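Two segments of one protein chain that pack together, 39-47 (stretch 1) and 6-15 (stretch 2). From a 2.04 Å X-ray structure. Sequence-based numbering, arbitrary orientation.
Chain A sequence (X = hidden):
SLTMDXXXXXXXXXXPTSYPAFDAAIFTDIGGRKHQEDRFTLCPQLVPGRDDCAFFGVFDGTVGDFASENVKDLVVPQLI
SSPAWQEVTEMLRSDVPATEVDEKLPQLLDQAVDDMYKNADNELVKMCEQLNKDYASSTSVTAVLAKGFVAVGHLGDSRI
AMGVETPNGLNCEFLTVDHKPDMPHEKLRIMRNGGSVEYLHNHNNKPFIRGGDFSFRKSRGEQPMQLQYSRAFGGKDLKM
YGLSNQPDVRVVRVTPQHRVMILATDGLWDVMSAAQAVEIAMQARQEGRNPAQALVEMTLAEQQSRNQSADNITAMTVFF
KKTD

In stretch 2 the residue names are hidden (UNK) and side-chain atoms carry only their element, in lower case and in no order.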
ATOM      1  N   ARG A  39       1.783   0.012  -9.357  1.00 14.98           N
ATOM      2  CA  ARG A  39       3.203  -0.283  -9.217  1.00 15.98           C
ATOM      3  C   ARG A  39       3.403  -1.097  -7.938  1.00 15.53           C
ATOM      4  O   ARG A  39       2.486  -1.222  -7.124  1.00 15.92           O
ATOM      5  CB  ARG A  39       4.017   1.015  -9.172  1.00 15.33           C
ATOM      6  CG  ARG A  39       4.054   1.767 -10.504  1.00 14.84           C
ATOM      7  CD  ARG A  39       4.793   0.964 -11.577  1.00 15.51           C
ATOM      8  NE  ARG A  39       4.970   1.721 -12.816  1.00 17.77           N
ATOM      9  CZ  ARG A  39       4.008   1.968 -13.706  1.00 19.32           C
ATOM     10  NH1 ARG A  39       2.775   1.515 -13.515  1.00 19.08           N
ATOM     11  NH2 ARG A  39       4.280   2.685 -14.789  1.00 20.20           N
ATOM     12  N   PHE A  40       4.591  -1.656  -7.758  1.00 16.13           N
ATOM     13  CA  PHE A  40       4.853  -2.453  -6.569  1.00 16.79           C
ATOM     14  C   PHE A  40       6.344  -2.630  -6.324  1.00 17.29           C
ATOM     15  O   PHE A  40       7.169  -2.445  -7.223  1.00 15.00           O
ATOM     16  CB  PHE A  40       4.168  -3.814  -6.696  1.00 17.57           C
ATOM     17  CG  PHE A  40       4.541  -4.569  -7.940  1.00 20.96           C
ATOM     18  CD1 PHE A  40       5.766  -5.220  -8.036  1.00 20.55           C
ATOM     19  CD2 PHE A  40       3.660  -4.643  -9.015  1.00 20.98           C
ATOM     20  CE1 PHE A  40       6.108  -5.936  -9.175  1.00 20.66           C
ATOM     21  CE2 PHE A  40       3.997  -5.358 -10.164  1.00 23.21           C
ATOM     22  CZ  PHE A  40       5.223  -6.005 -10.243  1.00 21.37           C
ATOM     23  N   THR A  41       6.676  -3.016  -5.100  1.00 17.20           N
ATOM     24  CA  THR A  41       8.059  -3.184  -4.706  1.00 17.42           C
ATOM     25  C   THR A  41       8.175  -4.305  -3.691  1.00 19.76           C
ATOM     26  O   THR A  41       7.393  -4.382  -2.750  1.00 20.26           O
ATOM     27  CB  THR A  41       8.593  -1.872  -4.086  1.00 17.72           C
ATOM     28  OG1 THR A  41       8.563  -0.831  -5.074  1.00 16.75           O
ATOM     29  CG2 THR A  41      10.018  -2.055  -3.558  1.00 18.53           C
ATOM     30  N   LEU A  42       9.144  -5.187  -3.900  1.00 20.50           N
ATOM     31  CA  LEU A  42       9.378  -6.284  -2.980  1.00 21.84           C
ATOM     32  C   LEU A  42      10.874  -6.409  -2.723  1.00 22.61           C
ATOM     33  O   LEU A  42      11.655  -6.593  -3.656  1.00 23.27           O
ATOM     34  CB  LEU A  42       8.825  -7.601  -3.552  1.00 23.16           C
ATOM     35  CG  LEU A  42       8.779  -8.805  -2.597  1.00 25.97           C
ATOM     36  CD1 LEU A  42       7.901  -9.895  -3.176  1.00 27.80           C
ATOM     37  CD2 LEU A  42      10.172  -9.332  -2.346  1.00 26.88           C
ATOM     38  N   CYS A  43      11.270  -6.285  -1.461  1.00 22.18           N
ATOM     39  CA  CYS A  43      12.675  -6.415  -1.080  1.00 23.23           C
ATOM     40  C   CYS A  43      12.808  -7.685  -0.230  1.00 23.16           C
ATOM     41  O   CYS A  43      12.573  -7.663   0.974  1.00 22.05           O
ATOM     42  CB  CYS A  43      13.120  -5.191  -0.280  1.00 24.76           C
ATOM     43  SG  CYS A  43      14.901  -5.124   0.039  1.00 26.28           S
ATOM     44  N   PRO A  44      13.194  -8.811  -0.855  1.00 24.31           N
ATOM     45  CA  PRO A  44      13.350 -10.101  -0.170  1.00 25.84           C
ATOM     46  C   PRO A  44      14.283 -10.133   1.044  1.00 25.15           C
ATOM     47  O   PRO A  44      13.997 -10.811   2.032  1.00 25.21           O
ATOM     48  CB  PRO A  44      13.797 -11.034  -1.296  1.00 27.00           C
ATOM     49  CG  PRO A  44      14.553 -10.128  -2.196  1.00 26.19           C
ATOM     50  CD  PRO A  44      13.683  -8.896  -2.242  1.00 24.88           C
ATOM     51  N   GLN A  45      15.400  -9.420   0.969  1.00 26.00           N
ATOM     52  CA  GLN A  45      16.333  -9.364   2.094  1.00 27.17           C
ATOM     53  C   GLN A  45      16.575  -7.897   2.424  1.00 25.58           C
ATOM     54  O   GLN A  45      17.436  -7.242   1.840  1.00 25.20           O
ATOM     55  CB  GLN A  45      17.656 -10.060   1.751  1.00 27.39           C
ATOM     56  CG  GLN A  45      18.743  -9.831   2.793  1.00 31.52           C
ATOM     57  CD  GLN A  45      20.024 -10.596   2.502  1.00 32.82           C
ATOM     58  OE1 GLN A  45      20.116 -11.798   2.756  1.00 35.04           O
ATOM     59  NE2 GLN A  45      21.017  -9.901   1.960  1.00 32.28           N
ATOM     60  N   LEU A  46      15.801  -7.387   3.373  1.00 25.04           N
ATOM     61  CA  LEU A  46      15.883  -5.987   3.768  1.00 24.58           C
ATOM     62  C   LEU A  46      17.086  -5.651   4.652  1.00 24.63           C
ATOM     63  O   LEU A  46      17.635  -4.550   4.568  1.00 24.37           O
ATOM     64  CB  LEU A  46      14.582  -5.587   4.471  1.00 23.01           C
ATOM     65  CG  LEU A  46      14.364  -4.104   4.751  1.00 22.70           C
ATOM     66  CD1 LEU A  46      14.355  -3.318   3.447  1.00 22.79           C
ATOM     67  CD2 LEU A  46      13.047  -3.934   5.492  1.00 22.45           C
ATOM     68  N   VAL A  47      17.495  -6.597   5.493  1.00 24.01           N
ATOM     69  CA  VAL A  47      18.628  -6.377   6.385  1.00 23.92           C
ATOM     70  C   VAL A  47      19.786  -7.321   6.074  1.00 24.13           C
ATOM     71  O   VAL A  47      19.704  -8.519   6.337  1.00 23.64           O
ATOM     72  CB  VAL A  47      18.212  -6.567   7.863  1.00 23.59           C
ATOM     73  CG1 VAL A  47      19.399  -6.281   8.784  1.00 22.68           C
ATOM     74  CG2 VAL A  47      17.035  -5.649   8.195  1.00 22.54           C
ATOM     75  N   UNK A   6      21.663   0.132  -0.969  1.00 31.21           N
ATOM     76  CA  UNK A   6      20.252  -0.239  -0.942  1.00 29.83           C
ATOM     77  C   UNK A   6      20.127  -1.700  -1.366  1.00 28.11           C
ATOM     78  O   UNK A   6      20.648  -2.095  -2.407  1.00 27.42           O
ATOM     79  c   UNK A   6      17.962   0.175  -1.918  1.00 27.75           C
ATOM     80  c   UNK A   6      19.415   0.633  -1.921  1.00 28.52           C
ATOM     81  c   UNK A   6      19.501   2.092  -1.530  1.00 27.57           C
ATOM     82  N   UNK A   7      19.428  -2.520  -0.567  1.00 28.23           N
ATOM     83  CA  UNK A   7      19.253  -3.939  -0.899  1.00 28.47           C
ATOM     84  C   UNK A   7      18.444  -4.109  -2.185  1.00 28.87           C
ATOM     85  O   UNK A   7      17.554  -3.307  -2.484  1.00 29.25           O
ATOM     86  c   UNK A   7      18.509  -4.491   0.312  1.00 28.88           C
ATOM     87  c   UNK A   7      18.845  -2.218   0.749  1.00 28.95           C
ATOM     88  c   UNK A   7      18.911  -3.557   1.422  1.00 28.12           C
ATOM     89  N   UNK A   8      18.745  -5.156  -2.961  1.00 28.01           N
ATOM     90  CA  UNK A   8      18.020  -5.394  -4.211  1.00 28.52           C
ATOM     91  C   UNK A   8      16.504  -5.456  -4.021  1.00 27.84           C
ATOM     92  O   UNK A   8      16.013  -6.020  -3.042  1.00 26.82           O
ATOM     93  c   UNK A   8      19.079  -7.383  -3.446  1.00 29.16           C
ATOM     94  c   UNK A   8      19.692  -6.246  -2.686  1.00 27.86           C
ATOM     95  c   UNK A   8      18.613  -6.715  -4.707  1.00 28.96           C
ATOM     96  N   UNK A   9      15.774  -4.855  -4.955  1.00 26.39           N
ATOM     97  CA  UNK A   9      14.320  -4.841  -4.909  1.00 25.91           C
ATOM     98  C   UNK A   9      13.734  -5.391  -6.203  1.00 25.53           C
ATOM     99  O   UNK A   9      14.382  -5.377  -7.251  1.00 23.97           O
ATOM    100  c   UNK A   9      13.765  -3.405  -4.680  1.00 26.21           C
ATOM    101  c   UNK A   9      14.096  -2.918  -3.279  1.00 25.43           C
ATOM    102  o   UNK A   9      14.328  -2.505  -5.642  1.00 25.55           O
ATOM    103  N   UNK A  10      12.503  -5.880  -6.122  1.00 24.60           N
ATOM    104  CA  UNK A  10      11.827  -6.420  -7.288  1.00 25.12           C
ATOM    105  C   UNK A  10      10.648  -5.526  -7.663  1.00 24.21           C
ATOM    106  O   UNK A  10       9.908  -5.062  -6.793  1.00 22.69           O
ATOM    107  c   UNK A  10      10.527  -8.383  -8.191  1.00 26.08           C
ATOM    108  c   UNK A  10      11.353  -7.862  -7.014  1.00 26.50           C
ATOM    109  c   UNK A  10      12.279 -10.133  -6.249  1.00 27.63           C
ATOM    110  c   UNK A  10      12.581  -8.751  -6.781  1.00 28.16           C
ATOM    111  N   UNK A  11      10.486  -5.279  -8.960  1.00 22.58           N
ATOM    112  CA  UNK A  11       9.407  -4.425  -9.445  1.00 21.00           C
ATOM    113  C   UNK A  11       8.707  -5.003 -10.674  1.00 19.87           C
ATOM    114  O   UNK A  11       8.008  -4.290 -11.392  1.00 18.29           O
ATOM    115  n   UNK A  11      12.049  -1.453  -7.223  1.00 23.60           N
ATOM    116  c   UNK A  11      10.838  -1.328  -6.711  1.00 23.46           C
ATOM    117  c   UNK A  11       9.950  -3.039  -9.784  1.00 20.75           C
ATOM    118  c   UNK A  11      10.645  -2.364  -8.643  1.00 21.29           C
ATOM    119  n   UNK A  11       9.972  -1.869  -7.547  1.00 19.69           N
ATOM    120  c   UNK A  11      11.956  -2.099  -8.430  1.00 22.30           C
ATOM    121  N   UNK A  12       8.888  -6.296 -10.908  1.00 19.32           N
ATOM    122  CA  UNK A  12       8.268  -6.960 -12.049  1.00 19.58           C
ATOM    123  C   UNK A  12       7.489  -8.152 -11.535  1.00 19.15           C
ATOM    124  O   UNK A  12       7.728  -8.606 -10.421  1.00 20.79           O
ATOM    125  c   UNK A  12      10.324  -8.402 -12.348  1.00 17.51           C
ATOM    126  c   UNK A  12       9.328  -7.476 -13.059  1.00 18.98           C
ATOM    127  c   UNK A  12      10.050  -6.311 -13.702  1.00 17.34           C
ATOM    128  N   UNK A  13       6.541  -8.669 -12.337  1.00 21.07           N
ATOM    129  CA  UNK A  13       5.746  -9.830 -11.920  1.00 21.11           C
ATOM    130  C   UNK A  13       6.666 -10.921 -11.382  1.00 23.69           C
ATOM    131  O   UNK A  13       7.715 -11.203 -11.958  1.00 23.68           O
ATOM    132  c   UNK A  13       5.040 -10.241 -13.208  1.00 20.11           C
ATOM    133  c   UNK A  13       4.796  -8.918 -13.869  1.00 19.46           C
ATOM    134  c   UNK A  13       6.113  -8.189 -13.664  1.00 20.37           C
ATOM    135  N   UNK A  14       6.270 -11.525 -10.268  1.00 25.40           N
ATOM    136  CA  UNK A  14       7.067 -12.560  -9.629  1.00 26.42           C
ATOM    137  C   UNK A  14       6.299 -13.868  -9.460  1.00 27.49           C
ATOM    138  O   UNK A  14       5.380 -13.952  -8.653  1.00 26.15           O
ATOM    139  c   UNK A  14       7.528 -12.068  -8.251  1.00 26.40           C
ATOM    140  c   UNK A  14       9.733 -13.186  -7.831  1.00 26.16           C
ATOM    141  c   UNK A  14       8.316 -12.994  -7.314  1.00 26.83           C
ATOM    142  c   UNK A  14       8.353 -12.387  -5.916  1.00 27.25           C
ATOM    143  N   UNK A  15       6.648 -14.901 -10.242  1.00 27.83           N
ATOM    144  CA  UNK A  15       5.919 -16.160 -10.068  1.00 27.76           C
ATOM    145  C   UNK A  15       6.282 -16.723  -8.691  1.00 26.38           C
ATOM    146  O   UNK A  15       7.193 -16.218  -8.036  1.00 24.24           O
ATOM    147  c   UNK A  15       6.711 -16.006 -12.286  1.00 31.30           C
ATOM    148  c   UNK A  15       7.403 -14.900 -11.508  1.00 29.63           C
ATOM    149  c   UNK A  15       6.450 -17.022 -11.209  1.00 29.17           C
TER
HETATM  150  O   HOH W   1      16.691  -7.631  -1.023  1.00 29.84           O
HETATM  151  O   HOH W   2       6.115  -1.981 -10.304  1.00 18.60           O

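Position 6 has three side-chain carbons, one bonded to CA and carrying the other two. This fork at the beta carbon is valine, Val6; it touches nothing on stretch 1, so its shape alone identifies it, and this contact sets no demand on the side chain.

At position 7 three carbons close a ring onto the backbone nitrogen, and CB lies 3.7 Å from Cys43 SG and 3.3 Å from Gln45 O. The ring makes it Pro7, whose CA-to-CB bond points toward stretch 1. A compact apolar ring suits this place, where it meets the sulfur and the turn beyond the strand.

Position 8 repeats the three-carbon ring, exposed here, and is Pro8. Proline has no N-H to satisfy, and its ring restrains phi in this extended loop. Its carbonyl does more: a water donates to Pro8 O (2.7 Å) and accepts from Gln45 N (3.0 Å), joining the stretches where direct pairing has ended.

Position 9 has one carbon carrying an oxygen and a carbon, the latter 3.9 Å from Cys43 CB: Thr9. A small branched residue can offer this methyl, CG2, to stretch 1 and still keep a hydroxyl.

Position 10 has four carbons, forked at the first, with one arm two carbons long. Its CB lies 4.3 Å from Leu42 CB, and the end of the long arm is 4.4 Å from Pro44 CD. This is Ile10, whose beta branching favours the extended backbone needed here.

Position 11 has one carbon leading to a five-membered ring of three carbons and two nitrogens, one nitrogen 2.9 Å from Phe40 O. This is His11: ND1 donates to that carbonyl, nearly straight at 166°, while NE2 makes a weak bond to Thr9 OG1 (3.0 Å). Two ring nitrogens thus serve two partners.

Position 12 has a three-carbon fork, and its backbone N sits 3.3 Å from Phe40 CE1. It is Val12; beta branching suits the extended backbone, while the CA-to-CB bond points away from stretch 1.

Position 13 again closes a ring on its nitrogen, with a ring carbon 4.2 Å from Phe40 CZ and N at that aromatic ring's edge. Pro13 brings no N-H there.

Position 14 has four carbons forked at the second, one 3.7 Å from Leu42 CD1. The CA-to-CB bond of Leu14 points toward stretch 1, giving a close apolar fit.

Position 15 closes a last three-carbon ring: Pro15, out of reach and unconstrained by this contact.

The contact centres on a single antiparallel bridge: Ile10 N donates to Leu42 O (2.7 Å), and Leu42 N to Ile10 O (3.0 Å). Around it, His11 adds a side-chain bond to the strand's backbone, apolar contacts fill in, and water extends the link.

Stretch 2, residues 6-15: VPPTIHVPLP
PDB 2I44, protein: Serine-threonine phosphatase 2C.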